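Local coordinates for 11R-lipoxygenase (Gersemia fruticosa, PDB 3VF1), which probably inserts molecular oxygen into polyunsaturated fatty acids, using a non-heme iron, as a calcium-dependent 11R-lipoxygenase, at residues D192-F204 and I428-I440. Residues are numbered along the deposited sequence; the frame is centred on the assembly and turned at random.
Sequences DVQFTDEATSSLF and IMAINTLGRNDLI
A single water joins S201 and F204 to D438: it accepts from the backbone N of F204 (3.0 Å), donates to the carbonyl O of S201 and makes a longer bond to OD2 of D438 (3.3 Å). The end of helix 428-438 is thereby tied to the turn in residues 192-204, although no direct hydrogen bond crosses between the segments. S201 O also has an apolar neighbour, CD1 of L434, at 3.4 Å. At the start of the helix another water accepts from the N of A430, but its link to V193 O is too short to be trusted.

Between these two waters the contact is apolar. The F195 ring is sandwiched: the CB of A430 makes a CH-pi contact 3.8 Å from its centroid and 29° off the normal, while CG2 of T200, from the same loop, sits over the centre of the opposite face. OG1 of T200 is hydrogen-bonded to the hydroxyl of Y636.

This helix belongs to the iron-binding lipoxygenase domain, where N432 bonds to the backbone O of the iron ligand H397 and to E401 on helix 369-410. The side chain of I431 is about 6 Å from the bound iron(II) ion.

F204, with CG beside its backbone N (chi1 -56°), directs its ring into a notch between I431, L434 and L439. CE2 meets CD1 of L439 at 3.4 Å, CD1 of I431 and CD2 of L434, and the I431 side chain crosses F204 at about a right angle. A631 and L632 of helix 619-632 also pack on F204, whose side chain lies about 5 Å from that of I698, the C-terminal iron ligand. At the far end, CE of M429 touches CG1 of V193 at 3.6 Å, with W408 packed against both.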
loop_
_atom_site.group_PDB
_atom_site.type_symbol
_atom_site.label_atom_id
_atom_site.label_comp_id
_atom_site.label_asym_id
_atom_site.label_seq_id
_atom_site.Cartn_x
_atom_site.Cartn_y
_atom_site.Cartn_z
ATOM N N ASP A 192 18.206 5.976 -6.320
ATOM C CA ASP A 192 17.103 6.915 -6.136
ATOM C C ASP A 192 15.813 6.254 -5.648
ATOM O O ASP A 192 14.946 6.926 -5.089
ATOM C CB ASP A 192 16.828 7.676 -7.436
ATOM C CG ASP A 192 17.845 8.772 -7.697
ATOM O OD1 ASP A 192 18.303 9.408 -6.724
ATOM O OD2 ASP A 192 18.188 8.995 -8.878
ATOM N N VAL A 193 15.683 4.948 -5.861
ATOM C CA VAL A 193 14.473 4.236 -5.458
ATOM C C VAL A 193 14.765 3.115 -4.459
ATOM O O VAL A 193 13.966 2.193 -4.298
ATOM C CB VAL A 193 13.732 3.642 -6.673
ATOM C CG1 VAL A 193 13.338 4.746 -7.640
ATOM C CG2 VAL A 193 14.588 2.590 -7.366
ATOM N N GLN A 194 15.906 3.199 -3.786
ATOM C CA GLN A 194 16.263 2.214 -2.772
ATOM C C GLN A 194 15.632 2.570 -1.433
ATOM O O GLN A 194 15.028 3.632 -1.285
ATOM C CB GLN A 194 17.781 2.125 -2.616
ATOM C CG GLN A 194 18.479 1.430 -3.767
ATOM C CD GLN A 194 19.978 1.336 -3.567
ATOM O OE1 GLN A 194 20.522 1.859 -2.595
ATOM N NE2 GLN A 194 20.656 0.666 -4.491
ATOM N N PHE A 195 15.775 1.673 -0.463
ATOM C CA PHE A 195 15.295 1.927 0.887
ATOM C C PHE A 195 16.001 3.145 1.468
ATOM O O PHE A 195 17.215 3.288 1.340
ATOM C CB PHE A 195 15.547 0.709 1.780
ATOM C CG PHE A 195 14.641 -0.457 1.493
ATOM C CD1 PHE A 195 13.278 -0.272 1.320
ATOM C CD2 PHE A 195 15.156 -1.739 1.397
ATOM C CE1 PHE A 195 12.447 -1.345 1.060
ATOM C CE2 PHE A 195 14.330 -2.814 1.134
ATOM C CZ PHE A 195 12.975 -2.618 0.964
ATOM N N THR A 196 15.233 4.022 2.105
ATOM C CA THR A 196 15.796 5.206 2.743
ATOM C C THR A 196 16.350 4.866 4.124
ATOM O O THR A 196 16.887 5.728 4.817
ATOM C CB THR A 196 14.747 6.321 2.875
ATOM O OG1 THR A 196 13.621 5.841 3.619
ATOM C CG2 THR A 196 14.284 6.782 1.499
ATOM N N ASP A 197 16.211 3.605 4.520
ATOM C CA ASP A 197 16.759 3.128 5.783
ATOM C C ASP A 197 17.321 1.726 5.582
ATOM O O ASP A 197 16.625 0.833 5.095
ATOM C CB ASP A 197 15.680 3.125 6.866
ATOM C CG ASP A 197 16.247 2.895 8.253
ATOM O OD1 ASP A 197 17.132 2.024 8.403
ATOM O OD2 ASP A 197 15.812 3.592 9.195
ATOM N N GLU A 198 18.581 1.536 5.958
ATOM C CA GLU A 198 19.279 0.284 5.686
ATOM C C GLU A 198 18.739 -0.880 6.516
ATOM O O GLU A 198 18.886 -2.043 6.135
ATOM C CB GLU A 198 20.780 0.454 5.941
ATOM C CG GLU A 198 21.626 -0.734 5.506
ATOM C CD GLU A 198 21.564 -0.982 4.009
ATOM O OE1 GLU A 198 22.133 -1.996 3.548
ATOM O OE2 GLU A 198 20.950 -0.163 3.291
ATOM N N ALA A 199 18.113 -0.568 7.645
ATOM C CA ALA A 199 17.568 -1.596 8.524
ATOM C C ALA A 199 16.397 -2.323 7.871
ATOM O O ALA A 199 16.113 -3.476 8.196
ATOM C CB ALA A 199 17.133 -0.979 9.844
ATOM N N THR A 200 15.720 -1.643 6.949
ATOM C CA THR A 200 14.528 -2.186 6.305
ATOM C C THR A 200 14.795 -3.519 5.608
ATOM O O THR A 200 13.978 -4.438 5.672
ATOM C CB THR A 200 13.966 -1.202 5.262
ATOM O OG1 THR A 200 13.739 0.075 5.873
ATOM C CG2 THR A 200 12.660 -1.724 4.681
ATOM N N SER A 201 15.939 -3.617 4.938
ATOM C CA SER A 201 16.261 -4.796 4.138
ATOM C C SER A 201 16.253 -6.096 4.942
ATOM O O SER A 201 16.063 -7.175 4.380
ATOM C CB SER A 201 17.621 -4.617 3.459
ATOM O OG SER A 201 18.627 -4.265 4.395
ATOM N N SER A 202 16.457 -5.995 6.252
ATOM C CA SER A 202 16.526 -7.176 7.110
ATOM C C SER A 202 15.431 -7.160 8.171
ATOM O O SER A 202 15.701 -7.364 9.353
ATOM C CB SER A 202 17.896 -7.254 7.788
ATOM O OG SER A 202 18.113 -6.143 8.641
ATOM N N LEU A 203 14.195 -6.926 7.742
ATOM C CA LEU A 203 13.086 -6.763 8.674
ATOM C C LEU A 203 12.153 -7.973 8.689
ATOM O O LEU A 203 11.473 -8.223 9.685
ATOM C CB LEU A 203 12.292 -5.503 8.319
ATOM C CG LEU A 203 11.806 -4.640 9.486
ATOM C CD1 LEU A 203 12.980 -4.089 10.283
ATOM C CD2 LEU A 203 10.932 -3.506 8.974
ATOM N N PHE A 204 12.123 -8.720 7.588
ATOM C CA PHE A 204 11.207 -9.851 7.463
ATOM C C PHE A 204 11.887 -11.189 7.737
ATOM O O PHE A 204 11.294 -12.248 7.528
ATOM C CB PHE A 204 10.570 -9.863 6.075
ATOM C CG PHE A 204 9.868 -8.584 5.723
ATOM C CD1 PHE A 204 9.426 -7.722 6.717
ATOM C CD2 PHE A 204 9.653 -8.239 4.401
ATOM C CE1 PHE A 204 8.783 -6.543 6.395
ATOM C CE2 PHE A 204 9.010 -7.060 4.073
ATOM C CZ PHE A 204 8.574 -6.212 5.072
ATOM N N ILE A 428 7.810 1.877 -3.276
ATOM C CA ILE A 428 7.058 0.672 -3.615
ATOM C C ILE A 428 7.919 -0.361 -4.342
ATOM O O ILE A 428 7.754 -1.562 -4.139
ATOM C CB ILE A 428 5.803 0.991 -4.460
ATOM C CG1 ILE A 428 4.882 -0.231 -4.510
ATOM C CG2 ILE A 428 6.193 1.437 -5.862
ATOM C CD1 ILE A 428 3.531 0.040 -5.135
ATOM N N MET A 429 8.834 0.100 -5.186
ATOM C CA MET A 429 9.711 -0.811 -5.917
ATOM C C MET A 429 10.680 -1.517 -4.973
ATOM O O MET A 429 10.920 -2.719 -5.100
ATOM C CB MET A 429 10.486 -0.067 -7.006
ATOM C CG MET A 429 9.704 0.115 -8.299
ATOM S SD MET A 429 10.628 0.983 -9.586
ATOM C CE MET A 429 10.745 2.619 -8.878
ATOM N N ALA A 430 11.233 -0.769 -4.024
ATOM C CA ALA A 430 12.157 -1.339 -3.050
ATOM C C ALA A 430 11.498 -2.451 -2.237
ATOM O O ALA A 430 12.019 -3.565 -2.164
ATOM C CB ALA A 430 12.687 -0.252 -2.125
ATOM N N ILE A 431 10.352 -2.150 -1.629
ATOM C CA ILE A 431 9.686 -3.104 -0.746
ATOM C C ILE A 431 9.193 -4.345 -1.492
ATOM O O ILE A 431 9.232 -5.450 -0.955
ATOM C CB ILE A 431 8.497 -2.464 0.011
ATOM C CG1 ILE A 431 7.952 -3.429 1.067
ATOM C CG2 ILE A 431 7.384 -2.072 -0.952
ATOM C CD1 ILE A 431 8.983 -3.886 2.080
ATOM N N ASN A 432 8.731 -4.162 -2.725
ATOM C CA ASN A 432 8.234 -5.283 -3.519
ATOM C C ASN A 432 9.356 -6.208 -3.976
ATOM O O ASN A 432 9.160 -7.415 -4.102
ATOM C CB ASN A 432 7.451 -4.784 -4.732
ATOM C CG ASN A 432 6.045 -4.356 -4.378
ATOM O OD1 ASN A 432 5.704 -4.206 -3.205
ATOM N ND2 ASN A 432 5.218 -4.158 -5.395
ATOM N N THR A 433 10.529 -5.640 -4.232
ATOM C CA THR A 433 11.685 -6.439 -4.611
ATOM C C THR A 433 12.090 -7.315 -3.435
ATOM O O THR A 433 12.435 -8.483 -3.608
ATOM C CB THR A 433 12.878 -5.561 -5.026
ATOM O OG1 THR A 433 12.529 -4.780 -6.176
ATOM C CG2 THR A 433 14.086 -6.425 -5.359
ATOM N N LEU A 434 12.043 -6.741 -2.236
ATOM C CA LEU A 434 12.310 -7.490 -1.018
ATOM C C LEU A 434 11.226 -8.543 -0.815
ATOM O O LEU A 434 11.514 -9.688 -0.465
ATOM C CB LEU A 434 12.354 -6.551 0.188
ATOM C CG LEU A 434 12.672 -7.201 1.537
ATOM C CD1 LEU A 434 14.118 -7.671 1.577
ATOM C CD2 LEU A 434 12.382 -6.241 2.677
ATOM N N GLY A 435 9.977 -8.146 -1.041
ATOM C CA GLY A 435 8.849 -9.047 -0.898
ATOM C C GLY A 435 8.974 -10.268 -1.791
ATOM O O GLY A 435 8.666 -11.387 -1.381
ATOM N N ARG A 436 9.435 -10.052 -3.017
ATOM C CA ARG A 436 9.587 -11.144 -3.972
ATOM C C ARG A 436 10.636 -12.162 -3.526
ATOM O O ARG A 436 10.717 -13.256 -4.081
ATOM C CB ARG A 436 9.941 -10.599 -5.358
ATOM C CG ARG A 436 8.729 -10.210 -6.190
ATOM C CD ARG A 436 9.124 -9.775 -7.593
ATOM N NE ARG A 436 9.674 -8.423 -7.617
ATOM C CZ ARG A 436 8.942 -7.312 -7.685
ATOM N NH1 ARG A 436 7.617 -7.377 -7.732
ATOM N NH2 ARG A 436 9.538 -6.129 -7.703
ATOM N N ASN A 437 11.434 -11.804 -2.525
ATOM C CA ASN A 437 12.462 -12.705 -2.015
ATOM C C ASN A 437 12.192 -13.213 -0.598
ATOM O O ASN A 437 12.526 -14.351 -0.276
ATOM C CB ASN A 437 13.831 -12.019 -2.054
ATOM C CG ASN A 437 14.274 -11.676 -3.466
ATOM O OD1 ASN A 437 13.921 -12.362 -4.425
ATOM N ND2 ASN A 437 15.054 -10.609 -3.597
ATOM N N ASP A 438 11.586 -12.377 0.241
ATOM C CA ASP A 438 11.484 -12.676 1.670
ATOM C C ASP A 438 10.053 -12.778 2.209
ATOM O O ASP A 438 9.855 -13.123 3.373
ATOM C CB ASP A 438 12.253 -11.620 2.469
ATOM C CG ASP A 438 13.751 -11.692 2.241
ATOM O OD1 ASP A 438 14.176 -12.271 1.218
ATOM O OD2 ASP A 438 14.508 -11.166 3.085
ATOM N N LEU A 439 9.061 -12.486 1.375
ATOM C CA LEU A 439 7.669 -12.546 1.812
ATOM C C LEU A 439 6.874 -13.589 1.038
ATOM O O LEU A 439 6.291 -14.504 1.620
ATOM C CB LEU A 439 6.996 -11.184 1.641
ATOM C CG LEU A 439 7.408 -10.069 2.602
ATOM C CD1 LEU A 439 6.728 -8.764 2.206
ATOM C CD2 LEU A 439 7.066 -10.434 4.039
ATOM N N ILE A 440 6.864 -13.443 -0.282
ATOM C CA ILE A 440 5.984 -14.221 -1.141
ATOM C C ILE A 440 6.483 -15.641 -1.423
ATOM O O ILE A 440 5.700 -16.591 -1.386
ATOM C CB ILE A 440 5.765 -13.494 -2.481
ATOM C CG1 ILE A 440 5.215 -12.089 -2.228
ATOM C CG2 ILE A 440 4.820 -14.287 -3.367
ATOM C CD1 ILE A 440 5.095 -11.239 -3.475
HETATM O O HOH W 1 11.445 2.066 -4.095
HETATM O O HOH W 2 14.217 -9.027 5.523
#